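Local atomic coordinates of tryptophane-5-halogenase (Microbispora sp. ATCC PTA-5024, PDB entry 5UAO), a protein that binds FAD and installs chlorine at carbon 5 of a tryptophan in a lanthipeptide during the biosynthesis of NAI-107. Residues Arg30-Ile35 with Phe227-Thr232; Asp210-Leu215 with Gly339-Val344. All coordinates share one frame; numbering follows the deposited sequence.

Interaction 1: Arg30-Ile35 with Phe227-Thr232; sequences RTVGVI and FYVDCT. With FAD (flavin-adenine dinucleotide), chain E.
G33 and V229 mark the middle of a parallel ladder in which strand 31-35 and strand 227-230 run side by side, their axes approaching to 4.7 Å. Three bonds make its firm stretch: G33 N gives to F227 O, V229 N to G33 O at 2.9 Å, and I35 N to V229 O, each with an N-H···O angle of about 165°. Side chains close over this stretch on the face of V32, V34 and V229. There the CG2 methyl of V229 wedges between two neighbours, 4.0 Å from V32 CG1 and 4.0 Å from V34 CG2. V34 lies alongside V229, pointing the same way, and with CG1 anti to its backbone N (chi1 173°) it also meets the sulfur of C231. L48 and T44 of helix 39-51 pack on this face, as expected of the nucleotide-binding strand and helix in a Rossmann-type flavin fold.

Toward R30 the pairing slackens. The bond from F227 N to T31 O is long and weak at 3.4 Å, T31 is partly exposed and turns its hydroxyl to D226 N, and R30 is exposed, its NH2 bonded to A22 O.

At the other end the ladder gives way to a turn. I35 O receives C231 N at 2.9 Å from a donor tilted 29° out of the carbonyl plane, while T232 CG2 settles beside I35 CG2. D230 OD1 takes both T232 N and, through its syn lone pair, T232 OG1 at 2.7 Å; the backbone bond makes an Asx turn. D230 OD2 accepts from L239 N, so the carboxylate is held from both oxygens by protein donors. Such a grip probably stabilises the buried charge and fixes the chain where C231 O and T232 O approach the adenosine part of FAD.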
loop_
_atom_site.group_PDB
_atom_site.type_symbol
_atom_site.label_atom_id
_atom_site.label_comp_id
_atom_site.label_asym_id
_atom_site.label_seq_id
_atom_site.Cartn_x
_atom_site.Cartn_y
_atom_site.Cartn_z
ATOM N N ARG A 30 -13.926 -24.145 -18.810
ATOM C CA ARG A 30 -14.605 -25.210 -18.102
ATOM C C ARG A 30 -13.667 -26.224 -17.445
ATOM O O ARG A 30 -14.059 -26.908 -16.503
ATOM C CB ARG A 30 -15.520 -25.979 -19.095
ATOM C CG ARG A 30 -16.689 -25.145 -19.663
ATOM C CD ARG A 30 -17.642 -25.998 -20.507
ATOM N NE ARG A 30 -18.597 -25.170 -21.272
ATOM C CZ ARG A 30 -19.614 -24.471 -20.749
ATOM N NH1 ARG A 30 -19.848 -24.481 -19.422
ATOM N NH2 ARG A 30 -20.422 -23.761 -21.556
ATOM N N THR A 31 -12.479 -26.417 -18.015
ATOM C CA THR A 31 -11.532 -27.423 -17.523
ATOM C C THR A 31 -10.240 -26.695 -17.145
ATOM O O THR A 31 -9.816 -25.853 -17.877
ATOM C CB THR A 31 -11.202 -28.468 -18.624
ATOM O OG1 THR A 31 -10.462 -27.875 -19.710
ATOM C CG2 THR A 31 -12.527 -29.022 -19.211
ATOM N N VAL A 32 -9.599 -27.104 -16.045
ATOM C CA VAL A 32 -8.289 -26.579 -15.656
ATOM C C VAL A 32 -7.390 -27.772 -15.388
ATOM O O VAL A 32 -7.790 -28.737 -14.726
ATOM C CB VAL A 32 -8.362 -25.696 -14.397
ATOM C CG1 VAL A 32 -6.984 -25.283 -13.968
ATOM C CG2 VAL A 32 -9.261 -24.477 -14.609
ATOM N N GLY A 33 -6.225 -27.712 -15.985
ATOM C CA GLY A 33 -5.120 -28.682 -15.784
ATOM C C GLY A 33 -4.036 -28.064 -14.876
ATOM O O GLY A 33 -3.359 -27.119 -15.250
ATOM N N VAL A 34 -3.923 -28.589 -13.676
ATOM C CA VAL A 34 -2.863 -28.248 -12.750
ATOM C C VAL A 34 -1.672 -29.210 -12.942
ATOM O O VAL A 34 -1.752 -30.451 -12.714
ATOM C CB VAL A 34 -3.388 -28.303 -11.323
ATOM C CG1 VAL A 34 -2.222 -28.101 -10.324
ATOM C CG2 VAL A 34 -4.539 -27.310 -11.185
ATOM N N ILE A 35 -0.574 -28.662 -13.437
ATOM C CA ILE A 35 0.517 -29.502 -13.869
ATOM C C ILE A 35 1.575 -29.583 -12.805
ATOM O O ILE A 35 2.377 -28.644 -12.638
ATOM C CB ILE A 35 1.142 -28.961 -15.155
ATOM C CG1 ILE A 35 0.021 -28.674 -16.155
ATOM C CG2 ILE A 35 2.150 -30.010 -15.718
ATOM C CD1 ILE A 35 -0.989 -29.825 -16.357
ATOM N N PHE A 227 -7.406 -23.967 -19.339
ATOM C CA PHE A 227 -6.420 -23.168 -18.632
ATOM C C PHE A 227 -5.425 -24.112 -17.969
ATOM O O PHE A 227 -5.810 -25.156 -17.473
ATOM C CB PHE A 227 -7.083 -22.286 -17.551
ATOM C CG PHE A 227 -6.198 -21.170 -17.054
ATOM C CD1 PHE A 227 -6.160 -19.926 -17.722
ATOM C CD2 PHE A 227 -5.390 -21.355 -15.959
ATOM C CE1 PHE A 227 -5.352 -18.888 -17.276
ATOM C CE2 PHE A 227 -4.584 -20.319 -15.477
ATOM C CZ PHE A 227 -4.542 -19.086 -16.162
ATOM N N TYR A 228 -4.163 -23.702 -17.902
ATOM C CA TYR A 228 -3.121 -24.504 -17.257
ATOM C C TYR A 228 -2.494 -23.763 -16.061
ATOM O O TYR A 228 -2.101 -22.583 -16.190
ATOM C CB TYR A 228 -1.989 -24.783 -18.275
ATOM C CG TYR A 228 -2.485 -25.452 -19.541
ATOM C CD1 TYR A 228 -3.080 -24.705 -20.546
ATOM C CD2 TYR A 228 -2.405 -26.817 -19.690
ATOM C CE1 TYR A 228 -3.586 -25.320 -21.650
ATOM C CE2 TYR A 228 -2.932 -27.449 -20.815
ATOM C CZ TYR A 228 -3.492 -26.727 -21.780
ATOM O OH TYR A 228 -4.005 -27.388 -22.936
ATOM N N VAL A 229 -2.266 -24.480 -14.977
ATOM C CA VAL A 229 -1.477 -23.919 -13.865
ATOM C C VAL A 229 -0.095 -24.630 -13.884
ATOM O O VAL A 229 -0.015 -25.872 -13.904
ATOM C CB VAL A 229 -2.184 -24.076 -12.501
ATOM C CG1 VAL A 229 -1.485 -23.263 -11.438
ATOM C CG2 VAL A 229 -3.645 -23.624 -12.513
ATOM N N ASP A 230 0.991 -23.849 -13.976
ATOM C CA ASP A 230 2.303 -24.418 -13.931
ATOM C C ASP A 230 2.795 -24.571 -12.486
ATOM O O ASP A 230 3.174 -23.590 -11.819
ATOM C CB ASP A 230 3.287 -23.592 -14.746
ATOM C CG ASP A 230 4.630 -24.268 -14.844
ATOM O OD1 ASP A 230 4.913 -25.217 -14.079
ATOM O OD2 ASP A 230 5.459 -23.828 -15.691
ATOM N N CYS A 231 2.706 -25.803 -11.987
ATOM C CA CYS A 231 3.221 -26.200 -10.678
ATOM C C CYS A 231 4.362 -27.215 -10.878
ATOM O O CYS A 231 4.526 -28.161 -10.085
ATOM C CB CYS A 231 2.066 -26.726 -9.778
ATOM S SG CYS A 231 0.685 -25.546 -9.583
ATOM N N THR A 232 5.223 -26.984 -11.884
ATOM C CA THR A 232 6.232 -27.986 -12.186
ATOM C C THR A 232 7.504 -27.831 -11.418
ATOM O O THR A 232 8.446 -28.565 -11.699
ATOM C CB THR A 232 6.565 -28.086 -13.704
ATOM O OG1 THR A 232 7.069 -26.848 -14.180
ATOM C CG2 THR A 232 5.328 -28.452 -14.479
HETATM P PA FAD E . 7.782 -29.440 -6.348
HETATM O O1A FAD E . 7.540 -29.907 -4.912
HETATM O O2A FAD E . 9.188 -29.398 -6.978
HETATM O O5B FAD E . 6.762 -30.192 -7.338
HETATM C C5B FAD E . 6.873 -30.240 -8.746
HETATM C C4B FAD E . 5.835 -31.228 -9.246
HETATM O O4B FAD E . 5.892 -31.003 -10.657
HETATM C C3B FAD E . 6.094 -32.731 -9.015
HETATM O O3B FAD E . 4.837 -33.493 -8.647
HETATM C C2B FAD E . 6.626 -33.214 -10.368
HETATM O O2B FAD E . 6.396 -34.650 -10.671
HETATM C C1B FAD E . 5.869 -32.277 -11.309
HETATM N N9A FAD E . 6.508 -32.215 -12.645
HETATM C C8A FAD E . 7.695 -31.613 -12.957
HETATM N N7A FAD E . 7.934 -31.752 -14.290
HETATM C C5A FAD E . 6.903 -32.467 -14.806
HETATM C C6A FAD E . 6.591 -33.004 -16.125
HETATM N N6A FAD E . 7.438 -32.766 -17.170
HETATM N N1A FAD E . 5.449 -33.663 -16.260
HETATM C C2A FAD E . 4.591 -33.876 -15.243
HETATM N N3A FAD E . 4.839 -33.432 -14.009
HETATM C C4A FAD E . 5.965 -32.740 -13.753
HETATM N N1 FAD E . 8.339 -23.239 2.066
HETATM C C2 FAD E . 7.719 -22.961 3.262
HETATM O O2 FAD E . 6.551 -22.454 3.281
HETATM N N3 FAD E . 8.321 -23.231 4.451
HETATM C C4 FAD E . 9.548 -23.782 4.550
HETATM O O4 FAD E . 10.030 -23.977 5.709
HETATM C C4X FAD E . 10.266 -24.111 3.272
HETATM N N5 FAD E . 11.533 -24.610 3.234
HETATM C C5X FAD E . 12.166 -24.897 2.072
HETATM C C6 FAD E . 13.458 -25.405 2.109
HETATM C C7 FAD E . 14.154 -25.679 0.945
HETATM C C7M FAD E . 15.540 -26.254 0.944
HETATM C C8 FAD E . 13.503 -25.485 -0.349
HETATM C C8M FAD E . 14.273 -25.803 -1.614
HETATM C C9 FAD E . 12.220 -24.969 -0.389
HETATM C C9A FAD E . 11.502 -24.635 0.761
HETATM N N10 FAD E . 10.175 -24.079 0.723
HETATM C C10 FAD E . 9.566 -23.801 1.988
HETATM C "C1'" FAD E . 9.340 -23.855 -0.497
HETATM C "C2'" FAD E . 8.320 -25.092 -0.459
HETATM O "O2'" FAD E . 9.208 -26.195 -0.336
HETATM C "C3'" FAD E . 7.473 -25.805 -1.573
HETATM O "O3'" FAD E . 6.933 -27.166 -1.376
HETATM C "C4'" FAD E . 8.422 -26.309 -2.621
HETATM O "O4'" FAD E . 9.783 -25.850 -2.360
HETATM C "C5'" FAD E . 7.754 -25.983 -3.957
HETATM O "O5'" FAD E . 6.647 -26.812 -4.165
HETATM P P FAD E . 6.284 -27.024 -5.746
HETATM O O1P FAD E . 6.330 -25.736 -6.449
HETATM O O2P FAD E . 4.943 -27.743 -5.650
HETATM O O3P FAD E . 7.387 -27.859 -6.500
#

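Interaction 2: Asp210-Leu215 with Gly339-Val344; sequences DHVGGL and GNVMAV
Chi1 of N340 is 66°, which sets CG between the backbone N and the carbonyl carbon and turns the amide across the chain toward V212; on H211 the ring stands anti to the backbone N, which brings it over the same amide. The N340 amide pairs with the N-H and the C=O of one residue, V212. Its OD1 accepts V212 N at 2.8 Å, almost straight, on a lone pair and in the carbonyl plane. Its ND2 gives to V212 O at 3.0 Å, again on a lone pair, and this acceptor lies only 4° out of the N340 amide plane. The paired bonds fix the rotation of the amide, and both polar atoms of this buried side chain find a backbone partner. The imidazole of H211 is stacked on it, the two planes 15° apart, with N340 ND2 over one ring face and offset toward the rim.

The pairing imitates a strand edge without being one: a side chain from the turn between strands 337-338 and 341-343 clasps V212 of strand 211-217, and Y228 of the neighbouring strand 227-230 packs against both N340 and V212. Just beyond V212, G213 and G214 form a classic beta bulge opposite R205 of strand 195-208.

Beside this pairing, V212 CG2 and V341 CG2 meet at 3.4 Å, tighter than usual for two methyls, their side chains crossing at about a right angle. The flank nearer solvent is held differently. G339, at positive phi, sets its CA against D210 O at 3.2 Å in a nearly linear CA-H···O contact, and the carboxylate of D210 turns instead to R338, with which OD1 forms a salt bridge.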
loop_
_atom_site.group_PDB
_atom_site.type_symbol
_atom_site.label_atom_id
_atom_site.label_comp_id
_atom_site.label_asym_id
_atom_site.label_seq_id
_atom_site.Cartn_x
_atom_site.Cartn_y
_atom_site.Cartn_z
ATOM N N ASP A 210 1.150 -16.721 -26.885
ATOM C CA ASP A 210 0.734 -16.713 -25.491
ATOM C C ASP A 210 -0.373 -17.694 -25.148
ATOM O O ASP A 210 -1.125 -17.449 -24.189
ATOM C CB ASP A 210 0.224 -15.301 -25.165
ATOM C CG ASP A 210 1.337 -14.251 -25.185
ATOM O OD1 ASP A 210 2.550 -14.604 -25.264
ATOM O OD2 ASP A 210 0.972 -13.065 -25.041
ATOM N N HIS A 211 -0.499 -18.790 -25.915
ATOM C CA HIS A 211 -1.621 -19.719 -25.765
ATOM C C HIS A 211 -1.099 -21.179 -25.902
ATOM O O HIS A 211 -0.531 -21.538 -26.957
ATOM C CB HIS A 211 -2.712 -19.434 -26.793
ATOM C CG HIS A 211 -3.954 -20.264 -26.581
ATOM N ND1 HIS A 211 -4.941 -19.910 -25.687
ATOM C CD2 HIS A 211 -4.344 -21.447 -27.117
ATOM C CE1 HIS A 211 -5.884 -20.850 -25.680
ATOM N NE2 HIS A 211 -5.529 -21.806 -26.519
ATOM N N VAL A 212 -1.257 -21.983 -24.832
ATOM C CA VAL A 212 -0.871 -23.365 -24.825
ATOM C C VAL A 212 -2.038 -24.070 -25.462
ATOM O O VAL A 212 -3.162 -23.916 -24.992
ATOM C CB VAL A 212 -0.563 -23.905 -23.390
ATOM C CG1 VAL A 212 -0.394 -25.427 -23.390
ATOM C CG2 VAL A 212 0.711 -23.214 -22.831
ATOM N N GLY A 213 -1.767 -24.861 -26.514
ATOM C CA GLY A 213 -2.792 -25.666 -27.179
ATOM C C GLY A 213 -2.945 -27.045 -26.575
ATOM O O GLY A 213 -4.011 -27.642 -26.650
ATOM N N GLY A 214 -1.879 -27.565 -25.984
ATOM C CA GLY A 214 -1.931 -28.876 -25.423
ATOM C C GLY A 214 -0.637 -29.378 -24.870
ATOM O O GLY A 214 0.393 -28.769 -25.022
ATOM N N LEU A 215 -0.685 -30.504 -24.201
ATOM C CA LEU A 215 0.527 -31.124 -23.652
ATOM C C LEU A 215 0.702 -32.538 -24.246
ATOM O O LEU A 215 -0.240 -33.304 -24.271
ATOM C CB LEU A 215 0.431 -31.224 -22.143
ATOM C CG LEU A 215 -0.074 -29.991 -21.373
ATOM C CD1 LEU A 215 -0.335 -30.396 -19.967
ATOM C CD2 LEU A 215 1.064 -29.019 -21.412
ATOM N N GLY A 339 -1.240 -15.362 -20.854
ATOM C CA GLY A 339 -2.305 -16.034 -21.621
ATOM C C GLY A 339 -3.040 -17.018 -20.736
ATOM O O GLY A 339 -3.607 -16.659 -19.729
ATOM N N ASN A 340 -3.014 -18.295 -21.123
ATOM C CA ASN A 340 -3.757 -19.317 -20.424
ATOM C C ASN A 340 -2.875 -20.156 -19.515
ATOM O O ASN A 340 -3.204 -21.308 -19.222
ATOM C CB ASN A 340 -4.535 -20.198 -21.450
ATOM C CG ASN A 340 -3.652 -21.025 -22.367
ATOM O OD1 ASN A 340 -2.484 -20.781 -22.570
ATOM N ND2 ASN A 340 -4.248 -22.047 -22.950
ATOM N N VAL A 341 -1.770 -19.554 -19.056
ATOM C CA VAL A 341 -0.884 -20.200 -18.106
ATOM C C VAL A 341 -0.656 -19.292 -16.915
ATOM O O VAL A 341 -0.315 -18.133 -17.106
ATOM C CB VAL A 341 0.465 -20.466 -18.784
ATOM C CG1 VAL A 341 1.452 -20.979 -17.766
ATOM C CG2 VAL A 341 0.283 -21.474 -19.912
ATOM N N MET A 342 -0.884 -19.801 -15.714
ATOM C CA MET A 342 -0.353 -19.142 -14.509
ATOM C C MET A 342 0.580 -20.091 -13.761
ATOM O O MET A 342 0.302 -21.249 -13.615
ATOM C CB MET A 342 -1.452 -18.671 -13.589
ATOM C CG MET A 342 -0.764 -18.108 -12.308
ATOM S SD MET A 342 -1.693 -16.830 -11.613
ATOM C CE MET A 342 -0.862 -16.457 -10.047
ATOM N N ALA A 343 1.697 -19.583 -13.281
ATOM C CA ALA A 343 2.599 -20.372 -12.464
ATOM C C ALA A 343 2.424 -20.132 -10.947
ATOM O O ALA A 343 2.246 -18.983 -10.464
ATOM C CB ALA A 343 4.036 -20.101 -12.864
ATOM N N VAL A 344 2.480 -21.230 -10.212
ATOM C CA VAL A 344 2.344 -21.214 -8.760
ATOM C C VAL A 344 3.426 -22.048 -8.179
ATOM O O VAL A 344 3.643 -23.207 -8.609
ATOM C CB VAL A 344 0.950 -21.772 -8.275
ATOM C CG1 VAL A 344 0.866 -21.820 -6.752
ATOM C CG2 VAL A 344 -0.242 -20.977 -8.872
#

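In the fold
The two contacts meet on strand 227-230, whose one edge pairs with strand 31-35 in interaction 1 and whose other edge pairs with strand 341-343 of interaction 2. Their centres lie 8 Å apart. Two probable backbone hydrogen bonds join them, Y228 N to N340 O at 2.9 Å and D230 N to M342 O at 2.7 Å, and F227 CE1 packs on N340 CA at 3.6 Å. They differ in their distance from the cofactor: interaction 1 reaches FAD directly, with C231 O 3.2 Å from O4B, whereas the V212 side chain of interaction 2 is about 12 Å from it and links strands 211-217 and 341-343, which are not neighbours in the sheet.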